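4-alpha-glucanotransferase (Streptococcus agalactiae, PDB 6M6T) is an amylomaltase, an enzyme of the 4-alpha-glucanotransferase family with a TIM-barrel core, and holds glycan ligands in two pockets. Local coordinates at residues A[215-220]-A[291-296]; A[11-16]-A[44-49]. One frame throughout, in Å; residues are numbered along the deposited sequence.

How the contacts relate
Both contacts belong to the parallel sheet that forms the TIM barrel, and both are buried near the middle of the chain. Contact 2 comes first along the chain and is closed before contact 1 opens. It joins the loop that follows strand 6-10 to the end of its neighbour, strand 43-45, and the residues after it. Contact 1 pairs the next two strands, 212-217 and 292-295. The centres are 12 Å apart. They touch because strands 43-45 and 212-217 lie side by side: CB of Asp-216 packs against CG of Pro-48 at 3.6 Å. Together they follow the first four strands of the barrel to the rim where the glycan pockets lie.

Contact 1: residues A[215-220]-A[291-296]; sequences GDMPIY and DYLRID. With ASO (1,5-anhydro-D-glucitol), chain I.
Met-217 joins residues 291-296 through its backbone and through its side chain. Its N donates to Arg-294 O at 3.0 Å in a nearly straight bond. Its O accepts from Asp-296 N at 3.1 Å. The side chain starts with CG anti to the backbone N (chi1 -172°) and bends only at chi3. SD rests on CD2 of Leu-293 at 3.7 Å, while the terminal CE meets CD1 of Ile-295. Beyond them, Trp-279 and Ile-283 of helix 277-289 pack on this methionine, so this face of the sheet is the outer, helix-covered one.

Gly-215 works through its backbone. Its O accepts from Arg-294 N at 2.8 Å, and its N makes a weak bond to Tyr-292 O. The bonds of Gly-215 and Met-217 form the parallel ladder between strands 212-217 and 292-295, the third and fourth strands of the TIM barrel. The short strand axes diverge by 34°.

Arg-294 lies on the face inside the barrel, beside Asp-216. The two side chains point the same way. NH2 of Arg-294 forms a salt bridge with Asp-216 OD1 at 3.0 Å, hydrogen-bonding to its syn lone pair. The carboxylate and guanidinium planes are 76° apart. OD2, the other oxygen, is hydrogen-bonded to the hydroxyl of Tyr-59.

At the end of the fourth strand Asp-296 points toward residues 215-220. Its OD2 is covalently bonded to C1 of 1,5-anhydro-D-glucitol at 1.5 Å, and its OD1 receives a weak hydrogen bond from the ligand O2. Ile-219 CB packs against Asp-296 O at 3.7 Å. Ile-219 CG2 lies 4.0 Å from the ligand O6. Asp-397 also hydrogen-bonds the ligand.

Contact 2: residues A[11-16]-A[44-49]; sequences MHITSL and WQILPL
Trp-44 NE1 donates to Met-11 O, meeting a lone pair in the carbonyl plane with an N-H...O angle of 151°. Met-11 N donates in turn to Gln-45 O at 3.0 Å. This bond continues the parallel pairing of strands 6-10 and 43-45, the first two of the TIM barrel, just where residues 11-16 leave strand 6-10.

Next to this pair, His-12 CG stands anti to its backbone N (chi1 -164°), which carries the ring across to residues 47-49. Leu-47 lies over one face of the imidazole, though how closely is doubtful. CD2 of Leu-49 comes to the edge of the same ring, 3.8 Å from His-12 NE2. The backbone N of Thr-14 lies over the opposite face, toward the rim.

Apolar groups fill in around this. Ile-13 CD1 lies 3.7 Å from Ile-46 CG2. Ile-13 CG1 is 4.0 Å from Leu-49 CD2. Leu-16 CD1 reaches the indole edge at CZ2 of Trp-44, 3.7 Å away. Farther out, Phe-32, Val-33 and Leu-36 of helix 27-38 pack on Trp-44, while Trp-199 of helix 182-208 lies against Ile-46 and Leu-49.

Contact 1: residues A[215-220]-A[291-296]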
loop_
_atom_site.group_PDB
_atom_site.type_symbol
_atom_site.label_atom_id
_atom_site.label_comp_id
_atom_site.label_asym_id
_atom_site.label_seq_id
_atom_site.Cartn_x
_atom_site.Cartn_y
_atom_site.Cartn_z
ATOM N N GLY A 215 -1.213 8.051 -0.640
ATOM C CA GLY A 215 -1.708 6.694 -0.550
ATOM C C GLY A 215 -1.385 5.835 -1.779
ATOM O O GLY A 215 -1.107 6.323 -2.876
ATOM N N ASP A 216 -1.426 4.522 -1.552
ATOM C CA ASP A 216 -1.158 3.494 -2.550
ATOM C C ASP A 216 -2.473 2.819 -2.924
ATOM O O ASP A 216 -3.238 2.417 -2.039
ATOM C CB ASP A 216 -0.173 2.450 -1.987
ATOM C CG ASP A 216 0.987 2.117 -2.942
ATOM O OD1 ASP A 216 0.766 2.065 -4.177
ATOM O OD2 ASP A 216 2.124 1.886 -2.448
ATOM N N MET A 217 -2.728 2.681 -4.222
ATOM C CA MET A 217 -3.886 1.922 -4.703
ATOM C C MET A 217 -3.431 0.679 -5.456
ATOM O O MET A 217 -2.921 0.792 -6.589
ATOM C CB MET A 217 -4.773 2.781 -5.597
ATOM C CG MET A 217 -6.091 2.138 -5.976
ATOM S SD MET A 217 -7.133 3.316 -6.878
ATOM C CE MET A 217 -6.930 2.763 -8.569
ATOM N N PRO A 218 -3.579 -0.511 -4.879
ATOM C CA PRO A 218 -3.211 -1.729 -5.608
ATOM C C PRO A 218 -4.068 -1.884 -6.850
ATOM O O PRO A 218 -5.295 -1.754 -6.788
ATOM C CB PRO A 218 -3.481 -2.845 -4.592
ATOM C CG PRO A 218 -4.420 -2.233 -3.582
ATOM C CD PRO A 218 -4.072 -0.795 -3.519
ATOM N N ILE A 219 -3.401 -2.159 -7.984
ATOM C CA ILE A 219 -4.100 -2.352 -9.259
ATOM C C ILE A 219 -5.133 -3.462 -9.141
ATOM O O ILE A 219 -6.275 -3.314 -9.591
ATOM C CB ILE A 219 -3.109 -2.652 -10.397
ATOM C CG1 ILE A 219 -3.887 -3.016 -11.667
ATOM C CG2 ILE A 219 -2.151 -3.779 -10.012
ATOM C CD1 ILE A 219 -3.048 -3.149 -12.952
ATOM N N TYR A 220 -4.757 -4.577 -8.525
ATOM C CA TYR A 220 -5.604 -5.751 -8.428
ATOM C C TYR A 220 -6.002 -6.006 -6.978
ATOM O O TYR A 220 -5.304 -5.635 -6.032
ATOM C CB TYR A 220 -4.894 -6.995 -8.973
ATOM C CG TYR A 220 -4.526 -6.985 -10.450
ATOM C CD1 TYR A 220 -5.487 -6.762 -11.438
ATOM C CD2 TYR A 220 -3.218 -7.255 -10.860
ATOM C CE1 TYR A 220 -5.155 -6.784 -12.801
ATOM C CE2 TYR A 220 -2.876 -7.276 -12.216
ATOM C CZ TYR A 220 -3.847 -7.041 -13.181
ATOM O OH TYR A 220 -3.485 -7.048 -14.514
ATOM N N ASP A 291 -4.329 12.504 0.026
ATOM C CA ASP A 291 -4.080 13.778 -0.634
ATOM C C ASP A 291 -3.453 13.586 -2.015
ATOM O O ASP A 291 -3.696 14.386 -2.930
ATOM C CB ASP A 291 -3.163 14.655 0.232
ATOM C CG ASP A 291 -3.641 14.784 1.694
ATOM O OD1 ASP A 291 -4.710 15.396 1.940
ATOM O OD2 ASP A 291 -2.936 14.287 2.607
ATOM N N TYR A 292 -2.671 12.524 -2.185
ATOM C CA TYR A 292 -2.079 12.173 -3.463
ATOM C C TYR A 292 -2.186 10.666 -3.612
ATOM O O TYR A 292 -1.712 9.933 -2.744
ATOM C CB TYR A 292 -0.605 12.618 -3.544
ATOM C CG TYR A 292 -0.415 14.009 -4.086
ATOM C CD1 TYR A 292 -0.624 15.119 -3.290
ATOM C CD2 TYR A 292 -0.040 14.211 -5.405
ATOM C CE1 TYR A 292 -0.467 16.389 -3.784
ATOM C CE2 TYR A 292 0.127 15.492 -5.917
ATOM C CZ TYR A 292 -0.091 16.575 -5.101
ATOM O OH TYR A 292 0.071 17.845 -5.606
ATOM N N LEU A 293 -2.773 10.203 -4.707
ATOM C CA LEU A 293 -2.950 8.779 -4.940
ATOM C C LEU A 293 -1.888 8.261 -5.898
ATOM O O LEU A 293 -1.628 8.861 -6.942
ATOM C CB LEU A 293 -4.339 8.487 -5.508
ATOM C CG LEU A 293 -4.758 7.016 -5.563
ATOM C CD1 LEU A 293 -5.206 6.517 -4.170
ATOM C CD2 LEU A 293 -5.841 6.810 -6.621
ATOM N N ARG A 294 -1.315 7.117 -5.556
ATOM C CA ARG A 294 -0.253 6.471 -6.312
ATOM C C ARG A 294 -0.818 5.166 -6.853
ATOM O O ARG A 294 -1.019 4.215 -6.089
ATOM C CB ARG A 294 0.953 6.222 -5.412
ATOM C CG ARG A 294 2.020 5.346 -6.019
ATOM C CD ARG A 294 2.497 4.319 -5.011
ATOM N NE ARG A 294 3.873 3.877 -5.238
ATOM C CZ ARG A 294 4.232 2.629 -5.532
ATOM N NH1 ARG A 294 5.523 2.351 -5.712
ATOM N NH2 ARG A 294 3.311 1.668 -5.642
ATOM N N ILE A 295 -1.101 5.119 -8.153
ATOM C CA ILE A 295 -1.668 3.902 -8.722
ATOM C C ILE A 295 -0.529 2.934 -9.030
ATOM O O ILE A 295 0.372 3.237 -9.815
ATOM C CB ILE A 295 -2.542 4.186 -9.956
ATOM C CG1 ILE A 295 -3.152 2.875 -10.462
ATOM C CG2 ILE A 295 -1.777 4.847 -11.075
ATOM C CD1 ILE A 295 -3.708 1.926 -9.358
ATOM N N ASP A 296 -0.545 1.780 -8.363
ATOM C CA ASP A 296 0.512 0.797 -8.543
ATOM C C ASP A 296 0.416 0.181 -9.929
ATOM O O ASP A 296 -0.664 0.115 -10.520
ATOM C CB ASP A 296 0.421 -0.307 -7.485
ATOM C CG ASP A 296 1.622 -1.234 -7.519
ATOM O OD1 ASP A 296 2.682 -0.768 -7.961
ATOM O OD2 ASP A 296 1.536 -2.425 -7.132
HETATM C C1 ASO I . 2.310 -3.668 -7.193
HETATM C C2 ASO I . 3.335 -3.828 -6.051
HETATM C C3 ASO I . 3.917 -5.252 -6.065
HETATM C C4 ASO I . 2.751 -6.246 -5.912
HETATM C C5 ASO I . 1.749 -6.027 -7.013
HETATM C C6 ASO I . 0.496 -6.842 -6.697
HETATM O O2 ASO I . 4.379 -2.853 -6.154
HETATM O O3 ASO I . 4.889 -5.409 -4.974
HETATM O O4 ASO I . 3.210 -7.620 -5.923
HETATM O O5 ASO I . 1.291 -4.673 -7.015
HETATM O O6 ASO I . -0.671 -6.120 -7.127
#

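Contact 2: residues A[11-16]-A[44-49]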
loop_
_atom_site.group_PDB
_atom_site.type_symbol
_atom_site.label_atom_id
_atom_site.label_comp_id
_atom_site.label_asym_id
_atom_site.label_seq_id
_atom_site.Cartn_x
_atom_site.Cartn_y
_atom_site.Cartn_z
ATOM N N MET A 11 7.263 5.599 4.669
ATOM C CA MET A 11 7.145 4.748 5.846
ATOM C C MET A 11 5.704 4.303 6.034
ATOM O O MET A 11 4.809 5.130 6.243
ATOM C CB MET A 11 7.603 5.456 7.106
ATOM C CG MET A 11 8.357 4.533 7.985
ATOM S SD MET A 11 8.340 5.088 9.670
ATOM C CE MET A 11 9.320 3.749 10.271
ATOM N N HIS A 12 5.486 3.003 6.028
ATOM C CA HIS A 12 4.140 2.521 6.227
ATOM C C HIS A 12 3.759 2.611 7.698
ATOM O O HIS A 12 4.600 2.474 8.594
ATOM C CB HIS A 12 4.009 1.081 5.737
ATOM C CG HIS A 12 2.594 0.652 5.546
ATOM N ND1 HIS A 12 2.230 -0.667 5.408
ATOM C CD2 HIS A 12 1.449 1.371 5.475
ATOM C CE1 HIS A 12 0.919 -0.743 5.248
ATOM N NE2 HIS A 12 0.420 0.480 5.290
ATOM N N ILE A 13 2.463 2.835 7.931
ATOM C CA ILE A 13 1.884 2.793 9.265
ATOM C C ILE A 13 2.345 1.570 10.047
ATOM O O ILE A 13 2.410 1.603 11.274
ATOM C CB ILE A 13 0.354 2.833 9.138
ATOM C CG1 ILE A 13 -0.053 3.864 8.080
ATOM C CG2 ILE A 13 -0.288 3.079 10.501
ATOM C CD1 ILE A 13 -0.133 5.247 8.580
ATOM N N THR A 14 2.676 0.470 9.367
ATOM C CA THR A 14 3.056 -0.708 10.138
ATOM C C THR A 14 4.419 -0.517 10.795
ATOM O O THR A 14 4.656 -1.045 11.881
ATOM C CB THR A 14 3.018 -1.984 9.266
ATOM O OG1 THR A 14 4.216 -2.130 8.490
ATOM C CG2 THR A 14 1.837 -1.954 8.346
ATOM N N SER A 15 5.302 0.272 10.187
ATOM C CA SER A 15 6.676 0.381 10.672
ATOM C C SER A 15 6.838 1.354 11.842
ATOM O O SER A 15 7.919 1.398 12.444
ATOM C CB SER A 15 7.609 0.790 9.526
ATOM O OG SER A 15 7.287 0.127 8.324
ATOM N N LEU A 16 5.805 2.128 12.172
ATOM C CA LEU A 16 5.816 2.954 13.371
ATOM C C LEU A 16 6.157 2.083 14.579
ATOM O O LEU A 16 5.985 0.863 14.521
ATOM C CB LEU A 16 4.459 3.633 13.563
ATOM C CG LEU A 16 4.168 4.967 12.869
ATOM C CD1 LEU A 16 4.613 4.999 11.398
ATOM C CD2 LEU A 16 2.686 5.230 12.960
ATOM N N TRP A 44 4.156 12.321 3.333
ATOM C CA TRP A 44 4.258 11.008 3.971
ATOM C C TRP A 44 3.659 10.021 2.980
ATOM O O TRP A 44 2.454 10.086 2.697
ATOM C CB TRP A 44 3.497 10.968 5.309
ATOM C CG TRP A 44 3.696 9.715 6.106
ATOM C CD1 TRP A 44 4.416 8.627 5.734
ATOM C CD2 TRP A 44 3.197 9.429 7.432
ATOM N NE1 TRP A 44 4.382 7.669 6.726
ATOM C CE2 TRP A 44 3.654 8.143 7.783
ATOM C CE3 TRP A 44 2.419 10.137 8.355
ATOM C CZ2 TRP A 44 3.359 7.551 9.001
ATOM C CZ3 TRP A 44 2.110 9.528 9.555
ATOM C CH2 TRP A 44 2.577 8.248 9.866
ATOM N N GLN A 45 4.488 9.138 2.416
ATOM C CA GLN A 45 3.977 8.046 1.595
ATOM C C GLN A 45 3.827 6.801 2.463
ATOM O O GLN A 45 4.792 6.353 3.098
ATOM C CB GLN A 45 4.884 7.748 0.402
ATOM C CG GLN A 45 4.268 6.753 -0.601
ATOM C CD GLN A 45 4.938 6.785 -1.975
ATOM O OE1 GLN A 45 5.848 7.585 -2.237
ATOM N NE2 GLN A 45 4.484 5.916 -2.861
ATOM N N ILE A 46 2.623 6.243 2.485
ATOM C CA ILE A 46 2.363 4.975 3.142
ATOM C C ILE A 46 2.098 3.905 2.075
ATOM O O ILE A 46 2.014 4.191 0.872
ATOM C CB ILE A 46 1.187 5.084 4.142
ATOM C CG1 ILE A 46 -0.047 5.652 3.431
ATOM C CG2 ILE A 46 1.563 5.979 5.329
ATOM C CD1 ILE A 46 -1.362 5.212 4.008
ATOM N N LEU A 47 1.987 2.651 2.532
ATOM C CA LEU A 47 1.531 1.529 1.708
ATOM C C LEU A 47 0.003 1.552 1.697
ATOM O O LEU A 47 -0.626 2.510 2.154
ATOM C CB LEU A 47 2.149 0.240 2.231
ATOM C CG LEU A 47 3.681 0.184 2.195
ATOM C CD1 LEU A 47 4.126 -1.246 1.968
ATOM C CD2 LEU A 47 4.309 1.085 1.144
ATOM N N PRO A 48 -0.662 0.579 1.066
ATOM C CA PRO A 48 -2.127 0.591 1.125
ATOM C C PRO A 48 -2.617 0.262 2.522
ATOM O O PRO A 48 -1.985 -0.482 3.279
ATOM C CB PRO A 48 -2.542 -0.488 0.118
ATOM C CG PRO A 48 -1.388 -0.677 -0.746
ATOM C CD PRO A 48 -0.199 -0.462 0.124
ATOM N N LEU A 49 -3.757 0.839 2.868
ATOM C CA LEU A 49 -4.379 0.586 4.153
ATOM C C LEU A 49 -5.390 -0.554 4.095
ATOM O O LEU A 49 -6.245 -0.671 4.979
ATOM C CB LEU A 49 -5.031 1.869 4.656
ATOM C CG LEU A 49 -4.031 3.021 4.693
ATOM C CD1 LEU A 49 -4.664 4.224 5.365
ATOM C CD2 LEU A 49 -2.729 2.579 5.391
#